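Amide synthase (Vibrio cholerae, PDB 1L5A) is a nonribosomal peptide synthetase condensation enzyme, an amide synthase in the biosynthesis of the siderophore vibriobactin that probably joins an acyl group to an amine. Local coordinates at residues M275-P280 with G309-E314. Residues are numbered along the deposited sequence; the frame is centred on the assembly and turned at random.
Sequences MVNSLP and GRYRIE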
ATOM      1  N   MET A 275       6.530  -1.100  20.547  1.00 20.85           N
ATOM      2  CA  MET A 275       5.576  -0.726  19.519  1.00 30.12           C
ATOM      3  C   MET A 275       4.121  -1.019  19.885  1.00 28.28           C
ATOM      4  O   MET A 275       3.214  -0.478  19.266  1.00 26.95           O
ATOM      5  CB  MET A 275       5.925  -1.428  18.190  1.00 30.73           C
ATOM      6  CG  MET A 275       7.215  -0.965  17.531  1.00 29.52           C
ATOM      7  SD  MET A 275       8.698  -1.924  17.989  1.00 32.20           S
ATOM      8  CE  MET A 275       9.947  -0.947  17.156  1.00 27.95           C
ATOM      9  N   VAL A 276       3.907  -1.864  20.889  1.00 23.47           N
ATOM     10  CA  VAL A 276       2.565  -2.244  21.277  1.00 20.04           C
ATOM     11  C   VAL A 276       1.691  -1.011  21.549  1.00 25.36           C
ATOM     12  O   VAL A 276       2.149  -0.003  22.098  1.00 21.66           O
ATOM     13  CB  VAL A 276       2.604  -3.225  22.508  1.00 15.80           C
ATOM     14  CG1 VAL A 276       3.091  -2.519  23.776  1.00 11.13           C
ATOM     15  CG2 VAL A 276       1.259  -3.813  22.721  1.00 18.31           C
ATOM     16  N   ASN A 277       0.426  -1.096  21.155  1.00 28.28           N
ATOM     17  CA  ASN A 277      -0.503   0.020  21.308  1.00 27.78           C
ATOM     18  C   ASN A 277      -1.807  -0.504  21.884  1.00 31.82           C
ATOM     19  O   ASN A 277      -2.348  -1.521  21.428  1.00 35.94           O
ATOM     20  CB  ASN A 277      -0.724   0.654  19.929  1.00 26.64           C
ATOM     21  CG  ASN A 277      -1.473   1.977  19.982  1.00 32.18           C
ATOM     22  OD1 ASN A 277      -1.391   2.714  20.957  1.00 29.33           O
ATOM     23  ND2 ASN A 277      -2.180   2.299  18.897  1.00 27.53           N
ATOM     24  N   SER A 278      -2.304   0.181  22.903  1.00 36.56           N
ATOM     25  CA  SER A 278      -3.550  -0.211  23.569  1.00 33.75           C
ATOM     26  C   SER A 278      -4.739   0.443  22.890  1.00 31.24           C
ATOM     27  O   SER A 278      -4.817   1.669  22.789  1.00 36.12           O
ATOM     28  CB  SER A 278      -3.508   0.214  25.034  1.00 37.20           C
ATOM     29  OG  SER A 278      -2.424  -0.394  25.695  1.00 34.52           O
ATOM     30  N   LEU A 279      -5.683  -0.372  22.452  1.00 27.81           N
ATOM     31  CA  LEU A 279      -6.840   0.164  21.754  1.00 31.50           C
ATOM     32  C   LEU A 279      -8.164  -0.320  22.318  1.00 30.33           C
ATOM     33  O   LEU A 279      -8.289  -1.452  22.791  1.00 21.23           O
ATOM     34  CB  LEU A 279      -6.757  -0.195  20.260  1.00 28.50           C
ATOM     35  CG  LEU A 279      -5.461   0.261  19.579  1.00 29.90           C
ATOM     36  CD1 LEU A 279      -5.315  -0.406  18.210  1.00 31.56           C
ATOM     37  CD2 LEU A 279      -5.465   1.753  19.460  1.00 13.53           C
ATOM     38  N   PRO A 280      -9.179   0.550  22.285  1.00 33.75           N
ATOM     39  CA  PRO A 280     -10.470   0.112  22.815  1.00 35.19           C
ATOM     40  C   PRO A 280     -11.396  -0.464  21.736  1.00 31.92           C
ATOM     41  O   PRO A 280     -11.540   0.104  20.663  1.00 37.83           O
ATOM     42  CB  PRO A 280     -11.010   1.387  23.467  1.00 29.35           C
ATOM     43  CG  PRO A 280     -10.524   2.446  22.535  1.00 31.55           C
ATOM     44  CD  PRO A 280      -9.094   2.022  22.249  1.00 29.77           C
ATOM     45  N   GLY A 309      -4.675   0.701  13.713  1.00 28.13           N
ATOM     46  CA  GLY A 309      -3.869   0.506  14.906  1.00 27.29           C
ATOM     47  C   GLY A 309      -2.521   1.185  15.115  1.00 31.80           C
ATOM     48  O   GLY A 309      -2.025   1.223  16.240  1.00 34.51           O
ATOM     49  N   ARG A 310      -1.926   1.724  14.063  1.00 31.66           N
ATOM     50  CA  ARG A 310      -0.625   2.358  14.176  1.00 28.56           C
ATOM     51  C   ARG A 310      -0.762   3.765  14.726  1.00 36.73           C
ATOM     52  O   ARG A 310       0.247   4.417  15.064  1.00 35.84           O
ATOM     53  CB  ARG A 310       0.057   2.376  12.798  1.00 30.85           C
ATOM     54  CG  ARG A 310       1.470   2.891  12.793  1.00 29.71           C
ATOM     55  CD  ARG A 310       2.213   2.489  11.536  1.00 29.37           C
ATOM     56  NE  ARG A 310       3.650   2.727  11.677  1.00 27.76           N
ATOM     57  CZ  ARG A 310       4.585   2.103  10.965  1.00 27.97           C
ATOM     58  NH1 ARG A 310       4.242   1.196  10.056  1.00 27.91           N
ATOM     59  NH2 ARG A 310       5.862   2.379  11.161  1.00 26.89           N
ATOM     60  N   TYR A 311      -2.007   4.244  14.815  1.00 36.10           N
ATOM     61  CA  TYR A 311      -2.262   5.589  15.357  1.00 30.60           C
ATOM     62  C   TYR A 311      -2.175   5.424  16.883  1.00 27.26           C
ATOM     63  O   TYR A 311      -2.900   4.639  17.492  1.00 25.50           O
ATOM     64  CB  TYR A 311      -3.656   6.092  14.920  1.00 33.30           C
ATOM     65  CG  TYR A 311      -3.849   7.601  14.991  1.00 27.06           C
ATOM     66  CD1 TYR A 311      -3.255   8.453  14.057  1.00 23.82           C
ATOM     67  CD2 TYR A 311      -4.613   8.175  16.010  1.00 28.41           C
ATOM     68  CE1 TYR A 311      -3.416   9.838  14.138  1.00 26.16           C
ATOM     69  CE2 TYR A 311      -4.780   9.545  16.105  1.00 31.36           C
ATOM     70  CZ  TYR A 311      -4.183  10.378  15.173  1.00 39.31           C
ATOM     71  OH  TYR A 311      -4.345  11.744  15.303  1.00 44.31           O
ATOM     72  N   ARG A 312      -1.243   6.132  17.490  1.00 31.84           N
ATOM     73  CA  ARG A 312      -1.031   6.043  18.931  1.00 33.41           C
ATOM     74  C   ARG A 312      -2.212   6.471  19.810  1.00 33.92           C
ATOM     75  O   ARG A 312      -2.812   7.539  19.620  1.00 27.26           O
ATOM     76  CB  ARG A 312       0.213   6.856  19.297  1.00 34.99           C
ATOM     77  CG  ARG A 312       1.525   6.190  18.888  1.00 23.81           C
ATOM     78  CD  ARG A 312       2.071   5.466  20.082  1.00 33.85           C
ATOM     79  NE  ARG A 312       2.129   4.022  19.928  1.00 32.70           N
ATOM     80  CZ  ARG A 312       1.907   3.173  20.926  1.00 35.95           C
ATOM     81  NH1 ARG A 312       1.608   3.628  22.133  1.00 24.07           N
ATOM     82  NH2 ARG A 312       1.990   1.873  20.715  1.00 35.28           N
ATOM     83  N   ILE A 313      -2.531   5.625  20.783  1.00 33.77           N
ATOM     84  CA  ILE A 313      -3.617   5.911  21.702  1.00 32.54           C
ATOM     85  C   ILE A 313      -3.306   7.205  22.459  1.00 32.46           C
ATOM     86  O   ILE A 313      -4.211   7.953  22.821  1.00 35.61           O
ATOM     87  CB  ILE A 313      -3.820   4.745  22.707  1.00 36.34           C
ATOM     88  CG1 ILE A 313      -5.067   4.999  23.560  1.00 30.10           C
ATOM     89  CG2 ILE A 313      -2.587   4.590  23.600  1.00 34.91           C
ATOM     90  CD1 ILE A 313      -6.375   4.772  22.836  1.00 28.62           C
ATOM     91  N   GLU A 314      -2.027   7.477  22.696  1.00 27.94           N
ATOM     92  CA  GLU A 314      -1.652   8.699  23.395  1.00 28.21           C
ATOM     93  C   GLU A 314      -2.113   9.858  22.551  1.00 33.31           C
ATOM     94  O   GLU A 314      -2.570  10.881  23.071  1.00 38.78           O
ATOM     95  CB  GLU A 314      -0.131   8.798  23.595  1.00 26.23           C
ATOM     96  CG  GLU A 314       0.478   7.752  24.532  1.00 26.41           C
ATOM     97  CD  GLU A 314       0.686   6.397  23.868  1.00 33.83           C
ATOM     98  OE1 GLU A 314       0.545   6.322  22.627  1.00 37.38           O
ATOM     99  OE2 GLU A 314       1.013   5.416  24.583  1.00 33.50           O
TER
HETATM  100  O   HOH W   1       3.617   2.193  18.364  1.00 26.55           O
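Asn-277 places its amide oxygen OD1 over one face of the Arg-312 guanidinium, 3.2 Å above the plane and near its centre, the amide and guanidinium planes being 46° apart. This is a contact over the face and not a hydrogen bond, since the angles at NH1 and NH2 are too poor for one. That oxygen instead accepts the backbone N of Ile-313 at 3.1 Å, in the carbonyl plane and on a lone pair, with an N-H...O angle of 165°. The other end of the amide donates twice. ND2 lies 2.9 Å from Gly-309 O, which sits close to the amide plane. It is also 2.8 Å from Tyr-311 O, where ND2 stands above the carbonyl plane and not on a lone pair. With CG anti to the backbone N (chi1 -170°), the amide extends from strand 277-282 into the loop; one bond accepted by OD1 and two donated by ND2 fix its rotation. Strand 277-282 pairs antiparallel with 255-260, apart from the larger sheets of this condensation-domain fold; Asn-277 thereby ties this two-stranded element to the turn between helices 291-307 and 313-319, where Arg-312 occupies the N-cap position. The Arg-312 chain, bent at chi2 and chi3, folds back so that NH2 reaches the carbonyl oxygens of Met-275, in a weak bond, and of Val-276, where the modelled separation is too short to be trusted, while NH1 forms a salt bridge with Glu-314 OE1 at 2.9 Å. Water 1 links Arg-312 NE to Met-275 O. Beyond the polar cluster, Ile-313 CD1 and Pro-280 CD meet tip to tip at 3.9 Å, both side chains also touching Trp-257, and Leu-279 CD1 packs 3.7 Å from Gly-309 CA.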